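Local coordinates for GTP-binding protein (Pyrococcus horikoshii, PDB 1WXQ), which probably binds GTP and may hydrolyse nucleotide, as an Obg-type P-loop protein with a TGS domain, though its cellular function is unknown, at residues A[58-63]-A[335-340]; A[321-326]-A[340-345]; A[367-372]-A[388-393]. One frame throughout, in Å; residues are numbered along the deposited sequence.

The three contacts illustrate how the chemistry of an interface follows its place in the fold. Interactions 2 and 3 belong to one four-stranded sheet, in which strands 319-325 and 388-394 lie side by side between the outer strands 343-346 and 366-371. Interaction 2 is the buried one, with few backbone bonds and much apolar packing; interactions 1 and 3 are only partly buried, and interaction 3 relies on a longer backbone ladder. Interaction 1 involves no strand: a loop of the G domain meets the loop that leads into strand 343-346, mainly through polar bonds to backbone carbonyls. It shares P340 with interaction 2, and N61 OD1 probably accepts a hydrogen bond from V342 N.

Interaction 1: A[58-63]-A[335-340]; sequences NPQNYE and FGNVLP
A loop-to-loop junction between the Obg-type G region and the TGS region brings N58, Q60 and Y62 against V338, L339 and P340, and shows how an interface without strands can be built from backbone carbonyls. Three successive carbonyl oxygens of 335-340 each receive one donor from 58-63. V338 O accepts N58 N at 3.1 Å, L339 O accepts the hydroxyl of Y62, and P340 O accepts Q60 N at 3.0 Å. N58 grips V338 a second time, since its side-chain OD1 takes V338 N at 2.6 Å, the donor tilted 28° from the amide plane; the two side chains cross at about a right angle. Y62 CG lies between its backbone N and carbonyl carbon (chi1 68°), and the ring comes in edge first, with P340 O near its plane, 3.2 Å from CE1. The Y62 OH bond to L339 O, 2.7 Å, runs nearly along the C=O axis, while P59 CB covers one face of the ring near the rim. Q60 runs beside P340, pointing the same way, and its amide stands almost perpendicular to that of N337. A phenylalanine in place of Y62 would probably leave L339 O without this donor and the ring edge held by packing alone. All four bonds join neutral groups, so the contact rests on placing individual donors opposite individual carbonyls.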
ATOM      1  N   ASN A  58      20.968 -15.332  -6.086  1.00 51.32           N
ATOM      2  CA  ASN A  58      20.177 -15.898  -7.186  1.00 50.07           C
ATOM      3  C   ASN A  58      18.678 -15.749  -6.928  1.00 49.08           C
ATOM      4  O   ASN A  58      17.991 -16.648  -6.460  1.00 48.54           O
ATOM      5  CB  ASN A  58      20.521 -17.381  -7.376  1.00 50.45           C
ATOM      6  CG  ASN A  58      21.874 -17.721  -6.799  1.00 48.88           C
ATOM      7  OD1 ASN A  58      21.994 -18.461  -5.829  1.00 47.90           O
ATOM      8  ND2 ASN A  58      22.929 -17.263  -7.501  1.00 45.60           N
ATOM      9  N   PRO A  59      18.122 -14.563  -7.216  1.00 48.66           N
ATOM     10  CA  PRO A  59      16.712 -14.226  -7.002  1.00 46.60           C
ATOM     11  C   PRO A  59      15.708 -15.031  -7.812  1.00 44.36           C
ATOM     12  O   PRO A  59      15.965 -15.389  -8.959  1.00 44.34           O
ATOM     13  CB  PRO A  59      16.667 -12.742  -7.347  1.00 46.22           C
ATOM     14  CG  PRO A  59      17.662 -12.649  -8.450  1.00 48.11           C
ATOM     15  CD  PRO A  59      18.816 -13.453  -7.891  1.00 48.41           C
ATOM     16  N   GLN A  60      14.555 -15.298  -7.203  1.00 42.40           N
ATOM     17  CA  GLN A  60      13.500 -16.056  -7.855  1.00 41.78           C
ATOM     18  C   GLN A  60      12.162 -15.324  -7.808  1.00 41.67           C
ATOM     19  O   GLN A  60      11.490 -15.188  -8.837  1.00 41.32           O
ATOM     20  CB  GLN A  60      13.373 -17.440  -7.216  1.00 40.59           C
ATOM     21  CG  GLN A  60      14.702 -18.178  -7.104  1.00 41.26           C
ATOM     22  CD  GLN A  60      14.535 -19.683  -6.961  1.00 44.62           C
ATOM     23  OE1 GLN A  60      15.521 -20.417  -6.811  1.00 43.61           O
ATOM     24  NE2 GLN A  60      13.288 -20.154  -7.013  1.00 43.44           N
ATOM     25  N   ASN A  61      11.767 -14.844  -6.630  1.00 40.75           N
ATOM     26  CA  ASN A  61      10.482 -14.157  -6.630  1.00 41.85           C
ATOM     27  C   ASN A  61      10.655 -12.658  -6.887  1.00 42.96           C
ATOM     28  O   ASN A  61       9.709 -11.921  -7.127  1.00 43.77           O
ATOM     29  CB  ASN A  61       9.787 -14.443  -5.297  1.00 41.22           C
ATOM     30  CG  ASN A  61      10.720 -14.125  -4.157  1.00 41.07           C
ATOM     31  OD1 ASN A  61      11.806 -13.581  -4.343  1.00 45.45           O
ATOM     32  ND2 ASN A  61      10.281 -14.494  -2.941  1.00 34.01           N
ATOM     33  N   TYR A  62      11.920 -12.206  -6.792  1.00 43.47           N
ATOM     34  CA  TYR A  62      12.195 -10.791  -7.013  1.00 43.98           C
ATOM     35  C   TYR A  62      13.292 -10.543  -8.050  1.00 43.96           C
ATOM     36  O   TYR A  62      13.442 -11.259  -9.030  1.00 43.80           O
ATOM     37  CB  TYR A  62      12.609 -10.212  -5.661  1.00 43.23           C
ATOM     38  CG  TYR A  62      13.923 -10.776  -5.250  1.00 44.23           C
ATOM     39  CD1 TYR A  62      14.028 -12.126  -4.927  1.00 48.41           C
ATOM     40  CD2 TYR A  62      15.042  -9.951  -5.139  1.00 45.52           C
ATOM     41  CE1 TYR A  62      15.241 -12.650  -4.504  1.00 49.13           C
ATOM     42  CE2 TYR A  62      16.252 -10.471  -4.705  1.00 47.94           C
ATOM     43  CZ  TYR A  62      16.351 -11.813  -4.383  1.00 50.16           C
ATOM     44  OH  TYR A  62      17.556 -12.341  -3.964  1.00 49.91           O
ATOM     45  N   GLU A  63      14.051  -9.454  -7.824  1.00 44.25           N
ATOM     46  CA  GLU A  63      15.114  -9.109  -8.761  1.00 45.08           C
ATOM     47  C   GLU A  63      16.171  -8.213  -8.107  1.00 45.71           C
ATOM     48  O   GLU A  63      15.863  -7.248  -7.420  1.00 46.88           O
ATOM     49  CB  GLU A  63      14.484  -8.387  -9.955  1.00 45.16           C
ATOM     50  CG  GLU A  63      15.516  -7.644 -10.805  1.00 44.39           C
ATOM     51  CD  GLU A  63      14.803  -6.800 -11.838  1.00 45.38           C
ATOM     52  OE1 GLU A  63      13.669  -7.115 -12.171  1.00 41.56           O
ATOM     53  OE2 GLU A  63      15.395  -5.831 -12.310  1.00 52.29           O
ATOM     54  N   PHE A 335      17.393 -25.858  -2.759  1.00 59.02           N
ATOM     55  CA  PHE A 335      17.951 -26.327  -4.027  1.00 57.90           C
ATOM     56  C   PHE A 335      19.344 -25.752  -4.321  1.00 57.21           C
ATOM     57  O   PHE A 335      19.945 -26.001  -5.357  1.00 57.13           O
ATOM     58  CB  PHE A 335      16.972 -25.980  -5.152  1.00 57.55           C
ATOM     59  CG  PHE A 335      15.626 -26.560  -4.837  1.00 56.01           C
ATOM     60  CD1 PHE A 335      14.692 -25.790  -4.156  1.00 54.50           C
ATOM     61  CD2 PHE A 335      15.340 -27.877  -5.170  1.00 55.94           C
ATOM     62  CE1 PHE A 335      13.468 -26.340  -3.807  1.00 55.16           C
ATOM     63  CE2 PHE A 335      14.108 -28.419  -4.817  1.00 55.68           C
ATOM     64  CZ  PHE A 335      13.168 -27.655  -4.137  1.00 53.39           C
ATOM     65  N   GLY A 336      19.840 -24.916  -3.387  1.00 56.83           N
ATOM     66  CA  GLY A 336      21.253 -24.548  -3.447  1.00 54.68           C
ATOM     67  C   GLY A 336      21.500 -23.126  -3.957  1.00 53.80           C
ATOM     68  O   GLY A 336      22.617 -22.741  -4.274  1.00 53.45           O
ATOM     69  N   ASN A 337      20.413 -22.342  -4.068  1.00 52.15           N
ATOM     70  CA  ASN A 337      20.589 -20.942  -4.445  1.00 51.21           C
ATOM     71  C   ASN A 337      20.635 -20.048  -3.205  1.00 49.91           C
ATOM     72  O   ASN A 337      20.100 -20.372  -2.157  1.00 49.81           O
ATOM     73  CB  ASN A 337      19.418 -20.532  -5.338  1.00 51.92           C
ATOM     74  CG  ASN A 337      19.303 -21.496  -6.487  1.00 50.47           C
ATOM     75  OD1 ASN A 337      18.787 -22.599  -6.356  1.00 44.47           O
ATOM     76  ND2 ASN A 337      19.745 -21.032  -7.670  1.00 52.70           N
ATOM     77  N   VAL A 338      21.333 -18.901  -3.333  1.00 47.30           N
ATOM     78  CA  VAL A 338      21.478 -18.018  -2.178  1.00 45.32           C
ATOM     79  C   VAL A 338      20.459 -16.874  -2.198  1.00 43.62           C
ATOM     80  O   VAL A 338      20.197 -16.262  -3.225  1.00 41.86           O
ATOM     81  CB  VAL A 338      22.896 -17.450  -2.196  1.00 45.01           C
ATOM     82  CG1 VAL A 338      23.216 -16.914  -3.589  1.00 46.31           C
ATOM     83  CG2 VAL A 338      23.013 -16.323  -1.191  1.00 47.36           C
ATOM     84  N   LEU A 339      19.880 -16.609  -1.021  1.00 40.84           N
ATOM     85  CA  LEU A 339      18.839 -15.589  -0.835  1.00 38.47           C
ATOM     86  C   LEU A 339      17.796 -15.619  -1.946  1.00 37.43           C
ATOM     87  O   LEU A 339      17.472 -14.585  -2.521  1.00 36.59           O
ATOM     88  CB  LEU A 339      19.453 -14.191  -0.754  1.00 37.18           C
ATOM     89  CG  LEU A 339      20.302 -13.884   0.483  1.00 38.50           C
ATOM     90  CD1 LEU A 339      20.901 -12.495   0.362  1.00 37.28           C
ATOM     91  CD2 LEU A 339      19.449 -13.982   1.730  1.00 35.53           C
ATOM     92  N   PRO A 340      17.242 -16.812  -2.243  1.00 36.63           N
ATOM     93  CA  PRO A 340      16.229 -17.054  -3.281  1.00 36.05           C
ATOM     94  C   PRO A 340      14.936 -16.238  -3.224  1.00 34.78           C
ATOM     95  O   PRO A 340      14.498 -15.705  -4.246  1.00 35.32           O
ATOM     96  CB  PRO A 340      15.951 -18.554  -3.154  1.00 35.09           C
ATOM     97  CG  PRO A 340      17.254 -19.088  -2.649  1.00 37.15           C
ATOM     98  CD  PRO A 340      17.600 -18.080  -1.584  1.00 34.62           C
TER

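Interaction 2: A[321-326]-A[340-345]; sequences PVYPVH and PHVFLM
V322 and F343 face each other as an antiparallel hydrogen-bonded pair, and the contact around them is a worked example of a short backbone ladder reinforced by side chains. Of its two bonds, F343 N to V322 O is short and fairly straight (2.8 Å, 165°), whereas V322 N to F343 O is weak. Two CA-H...O contacts supplement them: P321 CA approaches F343 O and V342 CA approaches V322 O, each carbonyl thus meeting both an N-H and a C-H. The aromatic contribution is a CH-pi contact, in which V342 CB sits 3.8 Å from the centroid of the Y323 ring, over its face. V342 CG2, anti to the backbone N, rests on that same face, also offset from the centre, and reaches P321 CB at 4.1 Å. Apolar packing completes the account. P324 CD meets the edge of the F343 ring at CD2, and V322 CB touches CG of the selenomethionine M345 at 3.8 Å. V322, P324 and F343 also pack on L354 of helix 351-358, while P321, V342 and L344 touch I71 of the G domain. This helix-covered pair, in a mixed sheet of order 2-1-4-3, is consistent with the first two strands of the ubiquitin-like beta-grasp fold of TGS domains.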
ATOM      1  N   PRO A 321      10.942  -6.006   4.312  1.00 26.59           N
ATOM      2  CA  PRO A 321      11.458  -7.150   3.542  1.00 25.88           C
ATOM      3  C   PRO A 321      12.117  -8.183   4.483  1.00 26.85           C
ATOM      4  O   PRO A 321      12.765  -7.817   5.459  1.00 28.94           O
ATOM      5  CB  PRO A 321      12.481  -6.511   2.587  1.00 22.56           C
ATOM      6  CG  PRO A 321      12.234  -5.013   2.691  1.00 28.85           C
ATOM      7  CD  PRO A 321      11.793  -4.823   4.119  1.00 27.88           C
ATOM      8  N   VAL A 322      11.942  -9.466   4.185  1.00 26.68           N
ATOM      9  CA  VAL A 322      12.502 -10.538   5.004  1.00 27.60           C
ATOM     10  C   VAL A 322      12.861 -11.728   4.109  1.00 28.09           C
ATOM     11  O   VAL A 322      12.086 -12.110   3.238  1.00 28.80           O
ATOM     12  CB  VAL A 322      11.480 -10.971   6.087  1.00 27.96           C
ATOM     13  CG1 VAL A 322      11.938 -12.246   6.782  1.00 31.39           C
ATOM     14  CG2 VAL A 322      11.303  -9.852   7.097  1.00 22.85           C
ATOM     15  N   TYR A 323      14.033 -12.313   4.328  1.00 28.51           N
ATOM     16  CA  TYR A 323      14.501 -13.433   3.502  1.00 30.21           C
ATOM     17  C   TYR A 323      14.769 -14.729   4.251  1.00 30.10           C
ATOM     18  O   TYR A 323      15.643 -14.774   5.114  1.00 27.47           O
ATOM     19  CB  TYR A 323      15.799 -13.058   2.780  1.00 30.37           C
ATOM     20  CG  TYR A 323      15.713 -11.843   1.886  1.00 31.57           C
ATOM     21  CD1 TYR A 323      15.646 -10.555   2.418  1.00 30.00           C
ATOM     22  CD2 TYR A 323      15.759 -11.983   0.500  1.00 30.63           C
ATOM     23  CE1 TYR A 323      15.637  -9.435   1.587  1.00 30.32           C
ATOM     24  CE2 TYR A 323      15.751 -10.870  -0.336  1.00 30.97           C
ATOM     25  CZ  TYR A 323      15.694  -9.602   0.209  1.00 27.32           C
ATOM     26  OH  TYR A 323      15.725  -8.509  -0.632  1.00 25.91           O
ATOM     27  N   PRO A 324      14.031 -15.803   3.917  1.00 32.96           N
ATOM     28  CA  PRO A 324      14.191 -17.115   4.551  1.00 33.70           C
ATOM     29  C   PRO A 324      15.217 -17.954   3.803  1.00 35.79           C
ATOM     30  O   PRO A 324      15.174 -18.061   2.573  1.00 35.16           O
ATOM     31  CB  PRO A 324      12.802 -17.711   4.449  1.00 32.26           C
ATOM     32  CG  PRO A 324      12.375 -17.248   3.114  1.00 33.93           C
ATOM     33  CD  PRO A 324      12.790 -15.775   3.121  1.00 34.17           C
ATOM     34  N   VAL A 325      16.127 -18.555   4.559  1.00 38.57           N
ATOM     35  CA  VAL A 325      17.174 -19.394   3.996  1.00 40.76           C
ATOM     36  C   VAL A 325      17.122 -20.805   4.575  1.00 44.35           C
ATOM     37  O   VAL A 325      16.323 -21.096   5.473  1.00 43.92           O
ATOM     38  CB  VAL A 325      18.575 -18.802   4.286  1.00 40.49           C
ATOM     39  CG1 VAL A 325      18.752 -17.488   3.530  1.00 41.41           C
ATOM     40  CG2 VAL A 325      18.745 -18.583   5.783  1.00 36.40           C
ATOM     41  N   HIS A 326      17.989 -21.671   4.054  1.00 47.34           N
ATOM     42  CA  HIS A 326      18.078 -23.054   4.503  1.00 50.47           C
ATOM     43  C   HIS A 326      19.368 -23.136   5.321  1.00 50.74           C
ATOM     44  O   HIS A 326      19.478 -23.887   6.283  1.00 51.46           O
ATOM     45  CB  HIS A 326      17.950 -24.002   3.308  1.00 52.27           C
ATOM     46  CG  HIS A 326      17.794 -25.444   3.681  1.00 56.30           C
ATOM     47  ND1 HIS A 326      17.911 -26.466   2.761  1.00 59.21           N
ATOM     48  CD2 HIS A 326      17.498 -26.035   4.863  1.00 59.17           C
ATOM     49  CE1 HIS A 326      17.693 -27.622   3.361  1.00 61.34           C
ATOM     50  NE2 HIS A 326      17.440 -27.389   4.637  1.00 63.74           N
ATOM     51  N   PRO A 340      17.242 -16.812  -2.243  1.00 36.63           N
ATOM     52  CA  PRO A 340      16.229 -17.054  -3.281  1.00 36.05           C
ATOM     53  C   PRO A 340      14.936 -16.238  -3.224  1.00 34.78           C
ATOM     54  O   PRO A 340      14.498 -15.705  -4.246  1.00 35.32           O
ATOM     55  CB  PRO A 340      15.951 -18.554  -3.154  1.00 35.09           C
ATOM     56  CG  PRO A 340      17.254 -19.088  -2.649  1.00 37.15           C
ATOM     57  CD  PRO A 340      17.600 -18.080  -1.584  1.00 34.62           C
ATOM     58  N   HIS A 341      14.315 -16.151  -2.051  1.00 32.40           N
ATOM     59  CA  HIS A 341      13.062 -15.403  -1.952  1.00 29.78           C
ATOM     60  C   HIS A 341      13.020 -14.298  -0.912  1.00 25.56           C
ATOM     61  O   HIS A 341      13.775 -14.299   0.062  1.00 22.21           O
ATOM     62  CB  HIS A 341      11.891 -16.349  -1.693  1.00 28.87           C
ATOM     63  CG  HIS A 341      11.828 -17.499  -2.638  1.00 32.72           C
ATOM     64  ND1 HIS A 341      12.616 -18.620  -2.494  1.00 32.88           N
ATOM     65  CD2 HIS A 341      11.077 -17.701  -3.747  1.00 36.67           C
ATOM     66  CE1 HIS A 341      12.350 -19.467  -3.474  1.00 32.55           C
ATOM     67  NE2 HIS A 341      11.422 -18.934  -4.247  1.00 35.05           N
ATOM     68  N   VAL A 342      12.108 -13.360  -1.141  1.00 25.02           N
ATOM     69  CA  VAL A 342      11.905 -12.231  -0.250  1.00 24.84           C
ATOM     70  C   VAL A 342      10.421 -12.093   0.011  1.00 24.95           C
ATOM     71  O   VAL A 342       9.608 -12.206  -0.907  1.00 26.56           O
ATOM     72  CB  VAL A 342      12.390 -10.906  -0.878  1.00 23.62           C
ATOM     73  CG1 VAL A 342      11.695 -10.681  -2.216  1.00 22.32           C
ATOM     74  CG2 VAL A 342      12.092  -9.749   0.060  1.00 21.64           C
ATOM     75  N   PHE A 343      10.064 -11.833   1.259  1.00 26.03           N
ATOM     76  CA  PHE A 343       8.660 -11.655   1.592  1.00 27.03           C
ATOM     77  C   PHE A 343       8.386 -10.343   2.317  1.00 28.26           C
ATOM     78  O   PHE A 343       9.163  -9.894   3.166  1.00 29.66           O
ATOM     79  CB  PHE A 343       8.163 -12.845   2.420  1.00 26.71           C
ATOM     80  CG  PHE A 343       8.075 -14.126   1.632  1.00 23.13           C
ATOM     81  CD1 PHE A 343       7.036 -14.334   0.733  1.00 24.12           C
ATOM     82  CD2 PHE A 343       9.061 -15.103   1.749  1.00 23.15           C
ATOM     83  CE1 PHE A 343       6.978 -15.501  -0.045  1.00 25.62           C
ATOM     84  CE2 PHE A 343       9.015 -16.272   0.975  1.00 24.90           C
ATOM     85  CZ  PHE A 343       7.973 -16.469   0.080  1.00 24.28           C
ATOM     86  N   LEU A 344       7.289  -9.708   1.930  1.00 26.76           N
ATOM     87  CA  LEU A 344       6.857  -8.473   2.548  1.00 26.86           C
ATOM     88  C   LEU A 344       6.064  -8.923   3.782  1.00 29.51           C
ATOM     89  O   LEU A 344       4.972  -9.483   3.660  1.00 30.04           O
ATOM     90  CB  LEU A 344       5.952  -7.699   1.580  1.00 26.92           C
ATOM     91  CG  LEU A 344       6.487  -6.917   0.365  1.00 26.62           C
ATOM     92  CD1 LEU A 344       5.421  -6.033  -0.293  1.00 25.25           C
ATOM     93  CD2 LEU A 344       7.669  -6.079   0.834  1.00 26.54           C
HETATM   94  N   MSE A 345       6.634  -8.713   4.961  1.00 30.08           N
HETATM   95  CA  MSE A 345       5.984  -9.077   6.212  1.00 31.43           C
HETATM   96  C   MSE A 345       5.464  -7.819   6.909  1.00 31.58           C
HETATM   97  O   MSE A 345       6.070  -6.755   6.817  1.00 32.94           O
HETATM   98  CB  MSE A 345       6.978  -9.767   7.147  1.00 32.40           C
HETATM   99  CG  MSE A 345       7.702 -10.948   6.528  1.00 34.52           C
HETATM  100 SE   MSE A 345       6.448 -12.171   5.746  1.00 46.02          SE
HETATM  101  CE  MSE A 345       5.667 -12.853   7.389  1.00 35.04           C
TER

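Interaction 3: A[367-372]-A[388-393]; sequences LYAINA and DIVKIV
Y368 lays its ring against V393 where two antiparallel strands of the ubiquitin-like TGS sheet meet at a classic beta bulge: L367 and Y368 both face V393, whose O accepts L367 N at 2.8 Å and, weakly, Y368 N. The side chain of V393 can be followed outward from the strand, each of its carbons meeting Y368. Its CB lies 3.3 Å from Y368 O and also approaches CE1 of the ring. From there CG1, anti to the backbone N (chi1 177°), reaches CE1 at 3.4 Å and touches L367 CB. The other branch, CG2, stands over the same ring, 4.0 Å from its centroid and displaced toward the rim, in a CH-pi contact. R377 adds a cation-pi partner to Y368. Further along, I370 and K391 exchange two backbone bonds, the one from K391 N to I370 O nearly straight at 172°. On the other side of the sheet A369 CB packs on V390 CG1 at 3.8 Å, and A369 and I392 touch helix 351-358. The ladder finishes just past the strand end, where A372 N donates to I389 O at 2.7 Å from a position 38° out of the carbonyl plane, with A372 CB against I389 CG2.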
ATOM      1  N   LEU A 367       9.710 -24.927  14.953  1.00 28.68           N
ATOM      2  CA  LEU A 367      10.360 -25.167  16.234  1.00 28.60           C
ATOM      3  C   LEU A 367      11.024 -23.870  16.685  1.00 28.03           C
ATOM      4  O   LEU A 367      10.768 -23.383  17.783  1.00 28.18           O
ATOM      5  CB  LEU A 367      11.384 -26.310  16.120  1.00 27.63           C
ATOM      6  CG  LEU A 367      10.820 -27.715  15.842  1.00 29.25           C
ATOM      7  CD1 LEU A 367      11.933 -28.746  15.904  1.00 23.43           C
ATOM      8  CD2 LEU A 367       9.742 -28.047  16.880  1.00 32.78           C
ATOM      9  N   TYR A 368      11.859 -23.296  15.829  1.00 27.79           N
ATOM     10  CA  TYR A 368      12.537 -22.053  16.164  1.00 28.90           C
ATOM     11  C   TYR A 368      13.282 -21.507  14.963  1.00 27.93           C
ATOM     12  O   TYR A 368      13.407 -22.176  13.940  1.00 29.06           O
ATOM     13  CB  TYR A 368      13.517 -22.271  17.327  1.00 27.93           C
ATOM     14  CG  TYR A 368      14.684 -23.160  16.976  1.00 26.65           C
ATOM     15  CD1 TYR A 368      14.521 -24.537  16.842  1.00 23.17           C
ATOM     16  CD2 TYR A 368      15.943 -22.619  16.735  1.00 23.49           C
ATOM     17  CE1 TYR A 368      15.586 -25.357  16.468  1.00 15.88           C
ATOM     18  CE2 TYR A 368      17.017 -23.428  16.361  1.00 25.57           C
ATOM     19  CZ  TYR A 368      16.832 -24.795  16.226  1.00 21.16           C
ATOM     20  OH  TYR A 368      17.884 -25.591  15.827  1.00 22.39           O
ATOM     21  N   ALA A 369      13.783 -20.287  15.095  1.00 27.37           N
ATOM     22  CA  ALA A 369      14.515 -19.652  13.999  1.00 28.71           C
ATOM     23  C   ALA A 369      15.871 -19.109  14.417  1.00 27.78           C
ATOM     24  O   ALA A 369      16.137 -18.900  15.590  1.00 25.84           O
ATOM     25  CB  ALA A 369      13.672 -18.523  13.386  1.00 28.40           C
ATOM     26  N   ILE A 370      16.717 -18.865  13.429  1.00 31.12           N
ATOM     27  CA  ILE A 370      18.051 -18.328  13.666  1.00 32.21           C
ATOM     28  C   ILE A 370      18.277 -17.076  12.812  1.00 32.93           C
ATOM     29  O   ILE A 370      18.021 -17.071  11.610  1.00 32.89           O
ATOM     30  CB  ILE A 370      19.129 -19.400  13.350  1.00 31.12           C
ATOM     31  CG1 ILE A 370      19.127 -20.458  14.455  1.00 32.10           C
ATOM     32  CG2 ILE A 370      20.499 -18.764  13.216  1.00 29.42           C
ATOM     33  CD1 ILE A 370      19.987 -21.676  14.150  1.00 34.83           C
ATOM     34  N   ASN A 371      18.731 -16.012  13.457  1.00 35.60           N
ATOM     35  CA  ASN A 371      19.013 -14.751  12.784  1.00 37.54           C
ATOM     36  C   ASN A 371      20.281 -14.939  11.949  1.00 38.28           C
ATOM     37  O   ASN A 371      21.387 -14.961  12.493  1.00 40.16           O
ATOM     38  CB  ASN A 371      19.231 -13.654  13.831  1.00 36.54           C
ATOM     39  CG  ASN A 371      19.452 -12.290  13.212  1.00 38.95           C
ATOM     40  OD1 ASN A 371      20.238 -12.137  12.277  1.00 41.38           O
ATOM     41  ND2 ASN A 371      18.766 -11.281  13.742  1.00 40.45           N
ATOM     42  N   ALA A 372      20.121 -15.073  10.634  1.00 39.94           N
ATOM     43  CA  ALA A 372      21.255 -15.282   9.736  1.00 41.61           C
ATOM     44  C   ALA A 372      22.240 -14.124   9.707  1.00 43.11           C
ATOM     45  O   ALA A 372      23.135 -14.086   8.863  1.00 44.04           O
ATOM     46  CB  ALA A 372      20.763 -15.570   8.330  1.00 41.57           C
ATOM     47  N   ASP A 388      15.665  -8.546   7.465  1.00 36.53           N
ATOM     48  CA  ASP A 388      16.249  -9.601   8.285  1.00 35.48           C
ATOM     49  C   ASP A 388      16.582 -10.848   7.460  1.00 34.75           C
ATOM     50  O   ASP A 388      15.937 -11.164   6.468  1.00 34.40           O
ATOM     51  CB  ASP A 388      15.261  -9.948   9.398  1.00 36.01           C
ATOM     52  CG  ASP A 388      15.707  -9.272  10.688  1.00 35.58           C
ATOM     53  OD1 ASP A 388      16.712  -8.561  10.643  1.00 27.86           O
ATOM     54  OD2 ASP A 388      15.051  -9.455  11.710  1.00 30.93           O
ATOM     55  N   ILE A 389      17.573 -11.676   7.781  1.00 33.26           N
ATOM     56  CA  ILE A 389      17.852 -12.905   7.034  1.00 32.51           C
ATOM     57  C   ILE A 389      17.572 -13.986   8.080  1.00 32.72           C
ATOM     58  O   ILE A 389      18.099 -13.927   9.192  1.00 33.44           O
ATOM     59  CB  ILE A 389      19.329 -12.941   6.550  1.00 33.54           C
ATOM     60  CG1 ILE A 389      19.636 -11.654   5.769  1.00 32.79           C
ATOM     61  CG2 ILE A 389      19.568 -14.147   5.631  1.00 30.50           C
ATOM     62  CD1 ILE A 389      21.085 -11.478   5.395  1.00 28.25           C
ATOM     63  N   VAL A 390      16.744 -14.969   7.743  1.00 30.91           N
ATOM     64  CA  VAL A 390      16.371 -15.962   8.745  1.00 29.54           C
ATOM     65  C   VAL A 390      16.312 -17.441   8.364  1.00 27.87           C
ATOM     66  O   VAL A 390      15.851 -17.793   7.290  1.00 26.45           O
ATOM     67  CB  VAL A 390      14.998 -15.568   9.362  1.00 28.96           C
ATOM     68  CG1 VAL A 390      14.402 -16.735  10.138  1.00 28.06           C
ATOM     69  CG2 VAL A 390      15.174 -14.371  10.280  1.00 31.53           C
ATOM     70  N   LYS A 391      16.778 -18.293   9.277  1.00 26.89           N
ATOM     71  CA  LYS A 391      16.761 -19.745   9.089  1.00 28.35           C
ATOM     72  C   LYS A 391      15.594 -20.352   9.883  1.00 28.64           C
ATOM     73  O   LYS A 391      15.492 -20.185  11.104  1.00 28.73           O
ATOM     74  CB  LYS A 391      18.096 -20.360   9.547  1.00 27.05           C
ATOM     75  CG  LYS A 391      18.125 -21.901   9.686  1.00 28.06           C
ATOM     76  CD  LYS A 391      18.142 -22.910   8.535  1.00 34.24           C
ATOM     77  CE  LYS A 391      17.806 -24.386   8.776  1.00 25.81           C
ATOM     78  NZ  LYS A 391      18.807 -25.369   9.186  1.00 30.59           N
ATOM     79  N   ILE A 392      14.709 -21.046   9.177  1.00 28.35           N
ATOM     80  CA  ILE A 392      13.556 -21.674   9.809  1.00 27.05           C
ATOM     81  C   ILE A 392      13.787 -23.169  10.072  1.00 27.91           C
ATOM     82  O   ILE A 392      14.223 -23.920   9.197  1.00 24.47           O
ATOM     83  CB  ILE A 392      12.293 -21.495   8.942  1.00 25.57           C
ATOM     84  CG1 ILE A 392      11.994 -19.998   8.770  1.00 24.79           C
ATOM     85  CG2 ILE A 392      11.121 -22.219   9.582  1.00 25.12           C
ATOM     86  CD1 ILE A 392      10.849 -19.692   7.827  1.00 22.33           C
ATOM     87  N   VAL A 393      13.488 -23.586  11.297  1.00 29.49           N
ATOM     88  CA  VAL A 393      13.649 -24.970  11.700  1.00 31.42           C
ATOM     89  C   VAL A 393      12.284 -25.568  12.005  1.00 33.25           C
ATOM     90  O   VAL A 393      11.607 -25.140  12.941  1.00 32.34           O
ATOM     91  CB  VAL A 393      14.533 -25.066  12.952  1.00 32.09           C
ATOM     92  CG1 VAL A 393      14.641 -26.505  13.411  1.00 27.35           C
ATOM     93  CG2 VAL A 393      15.902 -24.502  12.647  1.00 33.34           C
TER